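Superoxide dismutase (Leishmania major, PDB 4F2N) catalyses the dismutation of superoxide to molecular oxygen and hydrogen peroxide, using an iron ion bound in each subunit. Local coordinates at the interface of chains A and B. Residues are numbered along the deposited sequence; one frame, centred on the assembly and turned at random. Chains: chain A/B, Superoxide dismutase.

The interface of chains A and B. Residues chain A 153-154, 175, 193-194; chain B 153-154, 175, 193-194.
The indole of A:Trp193 meets B:Gly153 and B:Glu194 through its six-membered ring. CB of A:Ser154, from its own chain, sits over the centre of one face. The carboxylate carbon CD of B:Glu194 lies at the edge, in the ring plane, 4.0 Å from CE3 of A:Trp193. The carboxylate plane is turned 74° from the indole plane, and the group sits at the C-H edge by CE3. Further round the ring, CH2 of A:Trp193 touches CA of B:Gly153 at 3.6 Å. B:Trp193 repeats this with B:Ser154, A:Glu194 and A:Gly153.

This patch is part of the two-fold dimer interface of the iron/manganese superoxide dismutase family. In sequence A:Trp193 and A:Glu194 fall between the iron ligands A:Asp191 and A:His195, so the contact probably lies near the iron sites. In this family the glutamate typically reaches across the dimer to a metal-ligand histidine of the partner, and A:Glu194 and B:Glu194 may do so here.

NE1 of A:Trp193 fixes the rotation of the indole. It gives a hydrogen bond of 3.0 Å to the backbone O of A:Asn175, which lies in the ring plane. The N-H approaches from above the carbonyl plane, 44° out of it.

On the two-fold axis the serines meet tip to tip. A:Ser154 OG and B:Ser154 OG share a hydrogen bond of 2.7 Å; either hydroxyl may be the donor. With OG anti to the carbonyl carbon (chi1 -52° in A:Ser154), the hydroxyl points at its twin.

Water 1 joins both chains. It bonds to the backbone N of A:Ser154 and B:Ser154 and to the amide OD1 of A:Asn175 and B:Asn175, at 2.7 Å from A:Asn175 OD1. Water 3 links A:Ser154 O to the amide ND2 of B:Asn175.

Water 2 links A:Ser154 OG and A:Glu194 N to B:Glu194 OE1, at 2.6 Å from this last atom. The chain of B:Glu194 is extended beyond CG and reaches across to this water.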
loop_
_atom_site.group_PDB
_atom_site.type_symbol
_atom_site.label_atom_id
_atom_site.label_comp_id
_atom_site.label_asym_id
_atom_site.label_seq_id
_atom_site.Cartn_x
_atom_site.Cartn_y
_atom_site.Cartn_z
ATOM N N GLY A 153 5.435 0.714 -0.277
ATOM C CA GLY A 153 3.978 0.780 -0.416
ATOM C C GLY A 153 3.410 -0.517 -0.944
ATOM O O GLY A 153 4.010 -1.589 -0.761
ATOM N N SER A 154 2.261 -0.425 -1.602
ATOM C CA SER A 154 1.617 -1.582 -2.225
ATOM C C SER A 154 2.212 -1.862 -3.590
ATOM O O SER A 154 2.522 -0.940 -4.337
ATOM C CB SER A 154 0.116 -1.282 -2.408
ATOM O OG SER A 154 -0.492 -0.846 -1.165
ATOM N N ASN A 175 1.307 -0.531 -6.904
ATOM C CA ASN A 175 -0.145 -0.547 -6.945
ATOM C C ASN A 175 -0.660 -1.625 -7.872
ATOM O O ASN A 175 -0.411 -2.796 -7.595
ATOM C CB ASN A 175 -0.756 0.845 -7.131
ATOM C CG ASN A 175 -0.495 1.740 -5.919
ATOM O OD1 ASN A 175 0.033 1.270 -4.910
ATOM N ND2 ASN A 175 -0.827 3.040 -6.031
ATOM N N TRP A 193 1.396 -6.073 -1.670
ATOM C CA TRP A 193 0.361 -5.389 -0.881
ATOM C C TRP A 193 0.354 -6.021 0.482
ATOM O O TRP A 193 0.478 -7.231 0.593
ATOM C CB TRP A 193 -1.005 -5.551 -1.491
ATOM C CG TRP A 193 -1.238 -4.723 -2.755
ATOM C CD1 TRP A 193 -0.549 -4.772 -3.970
ATOM C CD2 TRP A 193 -2.315 -3.748 -2.954
ATOM N NE1 TRP A 193 -1.086 -3.877 -4.877
ATOM C CE2 TRP A 193 -2.172 -3.246 -4.327
ATOM C CE3 TRP A 193 -3.336 -3.247 -2.143
ATOM C CZ2 TRP A 193 -3.024 -2.274 -4.848
ATOM C CZ3 TRP A 193 -4.216 -2.292 -2.684
ATOM C CH2 TRP A 193 -4.055 -1.816 -4.011
ATOM N N GLU A 194 0.252 -5.193 1.523
ATOM C CA GLU A 194 0.238 -5.674 2.918
ATOM C C GLU A 194 -0.831 -6.707 3.179
ATOM O O GLU A 194 -0.568 -7.644 3.925
ATOM C CB GLU A 194 0.155 -4.496 3.908
ATOM C CG GLU A 194 1.369 -3.571 3.702
ATOM C CD GLU A 194 1.396 -2.371 4.644
ATOM O OE1 GLU A 194 0.369 -1.671 4.753
ATOM O OE2 GLU A 194 2.465 -2.118 5.248
ATOM N N GLY B 153 -4.538 1.842 -3.087
ATOM C CA GLY B 153 -3.208 1.412 -2.573
ATOM C C GLY B 153 -2.963 1.958 -1.180
ATOM O O GLY B 153 -3.928 2.140 -0.373
ATOM N N SER B 154 -1.697 2.233 -0.878
ATOM C CA SER B 154 -1.338 2.798 0.437
ATOM C C SER B 154 -1.403 4.313 0.407
ATOM O O SER B 154 -1.077 4.935 -0.627
ATOM C CB SER B 154 0.089 2.400 0.818
ATOM O OG SER B 154 0.297 0.999 0.650
ATOM N N ASN B 175 1.093 6.660 -0.682
ATOM C CA ASN B 175 2.365 6.205 -0.076
ATOM C C ASN B 175 2.861 7.167 1.018
ATOM O O ASN B 175 2.192 7.273 2.033
ATOM C CB ASN B 175 3.436 5.904 -1.140
ATOM C CG ASN B 175 3.054 4.683 -1.994
ATOM O OD1 ASN B 175 2.138 3.949 -1.622
ATOM N ND2 ASN B 175 3.738 4.473 -3.134
ATOM N N TRP B 193 -2.785 3.266 4.742
ATOM C CA TRP B 193 -1.990 2.049 4.501
ATOM C C TRP B 193 -2.721 0.914 5.132
ATOM O O TRP B 193 -3.294 1.081 6.237
ATOM C CB TRP B 193 -0.617 2.175 5.151
ATOM C CG TRP B 193 0.369 3.033 4.361
ATOM C CD1 TRP B 193 0.277 4.385 4.063
ATOM C CD2 TRP B 193 1.671 2.608 3.888
ATOM N NE1 TRP B 193 1.404 4.823 3.377
ATOM C CE2 TRP B 193 2.288 3.785 3.242
ATOM C CE3 TRP B 193 2.372 1.384 3.898
ATOM C CZ2 TRP B 193 3.549 3.717 2.638
ATOM C CZ3 TRP B 193 3.647 1.333 3.287
ATOM C CH2 TRP B 193 4.220 2.477 2.681
ATOM N N GLU B 194 -2.683 -0.269 4.506
ATOM C CA GLU B 194 -3.468 -1.400 5.007
ATOM C C GLU B 194 -3.025 -1.821 6.395
ATOM O O GLU B 194 -3.846 -2.288 7.200
ATOM C CB GLU B 194 -3.427 -2.599 4.043
ATOM C CG GLU B 194 -4.164 -2.324 2.738
ATOM C CD GLU B 194 -4.122 -3.499 1.758
ATOM O OE1 GLU B 194 -3.001 -3.988 1.433
ATOM O OE2 GLU B 194 -5.227 -3.891 1.279
HETATM O O HOH W 1 0.688 1.917 -2.408
HETATM O O HOH W 2 -0.900 -2.684 0.811
HETATM O O HOH W 3 3.497 1.578 -4.231
#